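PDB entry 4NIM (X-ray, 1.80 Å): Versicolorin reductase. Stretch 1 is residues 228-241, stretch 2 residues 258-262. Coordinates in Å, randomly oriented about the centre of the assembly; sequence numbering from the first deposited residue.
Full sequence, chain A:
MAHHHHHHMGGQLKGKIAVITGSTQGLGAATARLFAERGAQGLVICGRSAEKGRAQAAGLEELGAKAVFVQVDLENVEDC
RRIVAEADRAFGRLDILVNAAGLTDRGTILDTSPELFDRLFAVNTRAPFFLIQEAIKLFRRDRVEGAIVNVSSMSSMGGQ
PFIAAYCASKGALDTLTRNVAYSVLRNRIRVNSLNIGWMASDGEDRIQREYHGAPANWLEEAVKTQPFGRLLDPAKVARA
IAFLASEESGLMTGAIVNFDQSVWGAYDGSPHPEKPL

Stretch 1, residues 228-241: FGRLLDPAKVARAI
Stretch 2 (258-262) NFDQS

The apolar centre of this contact is the ring of Phe 259, the last strand residue of stretch 2, set against the loop-to-helix segment of stretch 1. Phe 259 has phi/psi of -135/95, points its CA-to-CB bond toward the other stretch, and holds its ring with chi1 t (-166°) and chi2 -86°. Three aliphatic side chains meet that ring. Leu 232 CD1 lies at its edge, near the ring plane, 3.9 Å from Phe 259 CD1; Val 237 CG2 comes within 3.8 Å of Phe 259 CE1, and Ala 240 CB within 4.0 Å of Phe 259 CE2, both obliquely. Val 237 and Ala 240 are three residues apart, so under one helical turn brings both to the same ring. Ala 240 directs CA-to-CB toward stretch 2, whereas Val 237 (chi1 t) directs it sideways and is buried.

CA of Val 237 sits 8.0 Å from CA of Phe 259, CA of Leu 232 7.6 Å from CA of Asp 260, and CA of Gly 229 6.6 Å from CA of Gln 261. Residue numbers rise along stretch 1 as those of their nearest partners in stretch 2 fall, from Gln 261 through Asp 260 to Phe 259.

The helix begins at Pro 234. Asp 233 (phi/psi -87/117, chi1 t) is its N-cap, with Asp 233 OD1 accepting from Ala 235 N at 3.0 Å; Asp 233 O accepts from Val 237 N, also at 3.0 Å. Just before the cap, extended Leu 232 (-74/147, chi1 m, chi2 t) points toward stretch 2. Leu 232 CD1 also packs 3.5 Å from Phe 259 O, and Leu 232 CD2 lies 4.0 Å from Asp 260 OD1. In Asp 260 (-179/161, chi1 t) the other oxygen, OD2, accepts from Ser 262 OG at 2.6 Å.

At the polar edge Gln 261 (-87/55, chi1 m, chi2 t, chi3 -43°) reaches out to the loop. Gln 261 OE1 accepts from Gly 229 N at a short 2.5 Å, with an N-H...acceptor angle of 153°, the sole direct hydrogen bond between the stretches. The O atom of water 1 donates to Gln 261 OE1 at 2.6 Å and to Arg 230 O at 2.8 Å, bridging the stretches. Phe 228 O approaches Gln 261 OE1 to 3.1 Å, but two acceptors form no bond. The Phe 228 ring (chi1 p, chi2 -75°) presents one face to that oxygen, with Phe 228 CE2 3.7 Å from Gln 261 OE1. A cis peptide joins Phe 228 to Gly 229, whose phi of 99° favours glycine; an ideal CB on Gly 229 would fall 2.8 Å from Phe 228 CD1. Both residues are poorly ordered.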

ATOM      1  N   PHE A 228      23.644  -0.277  -8.554  1.00 70.42           N
ATOM      2  CA  PHE A 228      23.161  -0.394  -9.921  1.00 69.50           C
ATOM      3  C   PHE A 228      21.642  -0.456  -9.959  1.00 73.35           C
ATOM      4  O   PHE A 228      21.052   0.027 -10.934  1.00 82.97           O
ATOM      5  CB  PHE A 228      23.720  -1.652 -10.613  1.00 67.65           C
ATOM      6  CG  PHE A 228      22.924  -2.907 -10.333  1.00 62.87           C
ATOM      7  CD1 PHE A 228      23.027  -3.559  -9.093  1.00 59.58           C
ATOM      8  CD2 PHE A 228      22.038  -3.418 -11.289  1.00 60.17           C
ATOM      9  CE1 PHE A 228      22.270  -4.685  -8.818  1.00 56.71           C
ATOM     10  CE2 PHE A 228      21.279  -4.552 -11.013  1.00 56.47           C
ATOM     11  CZ  PHE A 228      21.403  -5.189  -9.778  1.00 55.43           C
ATOM     12  N   GLY A 229      20.976  -0.989  -8.919  1.00 70.90           N
ATOM     13  CA  GLY A 229      21.496  -1.189  -7.546  1.00 68.78           C
ATOM     14  C   GLY A 229      20.999  -0.041  -6.664  1.00 65.90           C
ATOM     15  O   GLY A 229      20.961  -0.155  -5.436  1.00 64.08           O
ATOM     16  N   ARG A 230      20.593   1.054  -7.325  1.00 61.72           N
ATOM     17  CA  ARG A 230      20.086   2.271  -6.707  1.00 56.15           C
ATOM     18  C   ARG A 230      18.875   1.982  -5.843  1.00 50.45           C
ATOM     19  O   ARG A 230      18.203   0.949  -5.984  1.00 49.72           O
ATOM     20  CB  ARG A 230      19.702   3.291  -7.797  1.00 54.46           C
ATOM     21  N   LEU A 231      18.577   2.902  -4.944  1.00 45.10           N
ATOM     22  CA  LEU A 231      17.317   2.838  -4.254  1.00 41.15           C
ATOM     23  C   LEU A 231      16.215   3.036  -5.323  1.00 36.94           C
ATOM     24  O   LEU A 231      16.464   3.626  -6.355  1.00 36.61           O
ATOM     25  CB  LEU A 231      17.300   3.884  -3.152  1.00 42.66           C
ATOM     26  CG  LEU A 231      18.308   3.615  -2.032  1.00 44.55           C
ATOM     27  CD1 LEU A 231      18.530   4.873  -1.212  1.00 46.70           C
ATOM     28  CD2 LEU A 231      17.844   2.470  -1.141  1.00 44.91           C
ATOM     29  N   LEU A 232      15.023   2.490  -5.115  1.00 33.05           N
ATOM     30  CA  LEU A 232      13.985   2.558  -6.152  1.00 31.48           C
ATOM     31  C   LEU A 232      13.406   3.964  -6.223  1.00 30.24           C
ATOM     32  O   LEU A 232      13.259   4.649  -5.195  1.00 31.52           O
ATOM     33  CB  LEU A 232      12.837   1.568  -5.899  1.00 30.68           C
ATOM     34  CG  LEU A 232      13.155   0.068  -5.696  1.00 31.13           C
ATOM     35  CD1 LEU A 232      11.886  -0.777  -5.564  1.00 30.41           C
ATOM     36  CD2 LEU A 232      13.997  -0.453  -6.812  1.00 32.24           C
ATOM     37  N   ASP A 233      13.030   4.363  -7.429  1.00 28.69           N
ATOM     38  CA  ASP A 233      12.421   5.668  -7.676  1.00 28.76           C
ATOM     39  C   ASP A 233      10.884   5.558  -7.465  1.00 26.75           C
ATOM     40  O   ASP A 233      10.201   4.853  -8.217  1.00 24.58           O
ATOM     41  CB  ASP A 233      12.728   6.076  -9.110  1.00 29.85           C
ATOM     42  CG  ASP A 233      12.147   7.437  -9.480  1.00 31.80           C
ATOM     43  OD1 ASP A 233      11.310   8.011  -8.748  1.00 32.25           O
ATOM     44  OD2 ASP A 233      12.526   7.935 -10.530  1.00 33.73           O
ATOM     45  N   PRO A 234      10.335   6.287  -6.470  1.00 26.76           N
ATOM     46  CA  PRO A 234       8.893   6.160  -6.194  1.00 25.55           C
ATOM     47  C   PRO A 234       8.002   6.498  -7.409  1.00 25.72           C
ATOM     48  O   PRO A 234       6.910   5.959  -7.532  1.00 23.84           O
ATOM     49  CB  PRO A 234       8.648   7.154  -5.047  1.00 27.17           C
ATOM     50  CG  PRO A 234       9.946   7.739  -4.672  1.00 28.99           C
ATOM     51  CD  PRO A 234      11.019   7.254  -5.588  1.00 28.70           C
ATOM     52  N   ALA A 235       8.459   7.392  -8.294  1.00 27.68           N
ATOM     53  CA  ALA A 235       7.661   7.759  -9.470  1.00 28.63           C
ATOM     54  C   ALA A 235       7.533   6.532 -10.391  1.00 27.99           C
ATOM     55  O   ALA A 235       6.476   6.286 -10.959  1.00 27.43           O
ATOM     56  CB  ALA A 235       8.251   8.949 -10.213  1.00 30.77           C
ATOM     57  N   LYS A 236       8.573   5.706 -10.472  1.00 28.17           N
ATOM     58  CA  LYS A 236       8.478   4.487 -11.308  1.00 27.96           C
ATOM     59  C   LYS A 236       7.687   3.399 -10.619  1.00 25.59           C
ATOM     60  O   LYS A 236       6.884   2.711 -11.268  1.00 25.14           O
ATOM     61  CB  LYS A 236       9.854   3.987 -11.750  1.00 29.64           C
ATOM     62  CG  LYS A 236      10.718   5.050 -12.442  1.00 33.64           C
ATOM     63  CD  LYS A 236       9.992   5.803 -13.561  1.00 36.69           C
ATOM     64  CE  LYS A 236      10.850   6.876 -14.223  1.00 40.42           C
ATOM     65  NZ  LYS A 236      12.100   6.275 -14.736  1.00 42.18           N
ATOM     66  N   VAL A 237       7.869   3.255  -9.304  1.00 23.91           N
ATOM     67  CA  VAL A 237       7.042   2.334  -8.538  1.00 22.83           C
ATOM     68  C   VAL A 237       5.551   2.693  -8.690  1.00 21.85           C
ATOM     69  O   VAL A 237       4.715   1.819  -8.917  1.00 20.60           O
ATOM     70  CB  VAL A 237       7.411   2.280  -7.038  1.00 22.48           C
ATOM     71  CG1 VAL A 237       6.518   1.292  -6.319  1.00 21.37           C
ATOM     72  CG2 VAL A 237       8.882   1.901  -6.823  1.00 23.23           C
ATOM     73  N   ALA A 238       5.238   3.984  -8.636  1.00 22.58           N
ATOM     74  CA  ALA A 238       3.853   4.425  -8.821  1.00 22.36           C
ATOM     75  C   ALA A 238       3.234   3.933 -10.125  1.00 22.11           C
ATOM     76  O   ALA A 238       2.057   3.631 -10.169  1.00 20.88           O
ATOM     77  CB  ALA A 238       3.740   5.931  -8.700  1.00 24.02           C
ATOM     78  N   ARG A 239       4.037   3.836 -11.170  1.00 23.47           N
ATOM     79  CA  ARG A 239       3.573   3.355 -12.465  1.00 25.22           C
ATOM     80  C   ARG A 239       3.100   1.916 -12.407  1.00 23.41           C
ATOM     81  O   ARG A 239       2.090   1.578 -13.002  1.00 23.70           O
ATOM     82  CB  ARG A 239       4.630   3.576 -13.552  1.00 27.76           C
ATOM     83  CG  ARG A 239       4.730   5.070 -13.910  1.00 30.83           C
ATOM     84  CD  ARG A 239       5.715   5.383 -15.039  1.00 34.68           C
ATOM     85  NE  ARG A 239       6.790   4.408 -15.021  1.00 37.03           N
ATOM     86  CZ  ARG A 239       7.853   4.412 -15.830  1.00 39.36           C
ATOM     87  NH1 ARG A 239       8.037   5.398 -16.719  1.00 42.43           N
ATOM     88  NH2 ARG A 239       8.737   3.427 -15.704  1.00 38.10           N
ATOM     89  N   ALA A 240       3.810   1.085 -11.668  1.00 20.49           N
ATOM     90  CA  ALA A 240       3.418  -0.315 -11.500  1.00 19.56           C
ATOM     91  C   ALA A 240       2.135  -0.406 -10.678  1.00 19.39           C
ATOM     92  O   ALA A 240       1.246  -1.206 -10.957  1.00 19.18           O
ATOM     93  CB  ALA A 240       4.553  -1.079 -10.835  1.00 19.95           C
ATOM     94  N   ILE A 241       2.024   0.445  -9.677  1.00 18.96           N
ATOM     95  CA  ILE A 241       0.807   0.519  -8.896  1.00 18.97           C
ATOM     96  C   ILE A 241      -0.376   0.912  -9.766  1.00 20.15           C
ATOM     97  O   ILE A 241      -1.455   0.275  -9.697  1.00 19.88           O
ATOM     98  CB  ILE A 241       0.974   1.493  -7.707  1.00 18.87           C
ATOM     99  CG1 ILE A 241       1.972   0.888  -6.672  1.00 18.46           C
ATOM    100  CG2 ILE A 241      -0.368   1.754  -7.018  1.00 19.08           C
ATOM    101  CD1 ILE A 241       2.315   1.823  -5.538  1.00 18.65           C
ATOM    102  N   ASN A 258       6.890  -9.107  -7.743  1.00 16.34           N
ATOM    103  CA  ASN A 258       8.186  -8.648  -7.220  1.00 17.21           C
ATOM    104  C   ASN A 258       8.692  -7.493  -8.044  1.00 17.60           C
ATOM    105  O   ASN A 258       8.741  -7.569  -9.265  1.00 18.65           O
ATOM    106  CB  ASN A 258       9.196  -9.754  -7.238  1.00 17.86           C
ATOM    107  CG  ASN A 258       8.818 -10.895  -6.335  1.00 18.52           C
ATOM    108  OD1 ASN A 258       8.277 -11.928  -6.783  1.00 21.63           O
ATOM    109  ND2 ASN A 258       8.968 -10.689  -5.076  1.00 20.15           N
ATOM    110  N   PHE A 259       9.139  -6.455  -7.370  1.00 17.59           N
ATOM    111  CA  PHE A 259       9.590  -5.246  -8.022  1.00 18.17           C
ATOM    112  C   PHE A 259      10.886  -4.802  -7.399  1.00 17.34           C
ATOM    113  O   PHE A 259      10.880  -4.051  -6.447  1.00 17.50           O
ATOM    114  CB  PHE A 259       8.544  -4.158  -7.909  1.00 19.35           C
ATOM    115  CG  PHE A 259       8.778  -2.994  -8.832  1.00 20.37           C
ATOM    116  CD1 PHE A 259       9.615  -1.950  -8.452  1.00 22.69           C
ATOM    117  CD2 PHE A 259       8.214  -2.961 -10.088  1.00 22.30           C
ATOM    118  CE1 PHE A 259       9.865  -0.862  -9.302  1.00 23.42           C
ATOM    119  CE2 PHE A 259       8.433  -1.870 -10.948  1.00 22.72           C
ATOM    120  CZ  PHE A 259       9.294  -0.847 -10.564  1.00 23.96           C
ATOM    121  N   ASP A 260      11.998  -5.191  -7.999  1.00 17.25           N
ATOM    122  CA  ASP A 260      13.327  -4.939  -7.401  1.00 17.27           C
ATOM    123  C   ASP A 260      14.395  -5.474  -8.340  1.00 17.25           C
ATOM    124  O   ASP A 260      14.096  -6.340  -9.182  1.00 16.71           O
ATOM    125  CB  ASP A 260      13.485  -5.686  -6.018  1.00 17.61           C
ATOM    126  CG  ASP A 260      14.708  -5.213  -5.227  1.00 18.65           C
ATOM    127  OD1 ASP A 260      15.037  -4.018  -5.300  1.00 19.71           O
ATOM    128  OD2 ASP A 260      15.363  -6.034  -4.544  1.00 19.30           O
ATOM    129  N   GLN A 261      15.622  -4.991  -8.166  1.00 17.45           N
ATOM    130  CA  GLN A 261      16.781  -5.563  -8.841  1.00 18.70           C
ATOM    131  C   GLN A 261      17.395  -6.753  -8.017  1.00 17.42           C
ATOM    132  O   GLN A 261      18.571  -6.805  -7.719  1.00 17.45           O
ATOM    133  CB  GLN A 261      17.790  -4.499  -9.169  1.00 21.25           C
ATOM    134  CG  GLN A 261      17.216  -3.586 -10.257  1.00 23.90           C
ATOM    135  CD  GLN A 261      18.173  -2.561 -10.777  1.00 27.20           C
ATOM    136  OE1 GLN A 261      18.884  -1.936  -9.980  1.00 29.94           O
ATOM    137  NE2 GLN A 261      18.185  -2.343 -12.131  1.00 28.46           N
ATOM    138  N   SER A 262      16.548  -7.692  -7.724  1.00 16.09           N
ATOM    139  CA  SER A 262      16.905  -8.948  -7.053  1.00 15.92           C
ATOM    140  C   SER A 262      15.780  -9.929  -7.380  1.00 15.58           C
ATOM    141  O   SER A 262      14.710  -9.518  -7.867  1.00 15.99           O
ATOM    142  CB  SER A 262      17.059  -8.753  -5.568  1.00 15.79           C
ATOM    143  OG  SER A 262      15.798  -8.596  -4.874  1.00 15.85           O
TER
HETATM  144  O   HOH W   1      17.639  -1.062  -7.823  1.00 43.14           O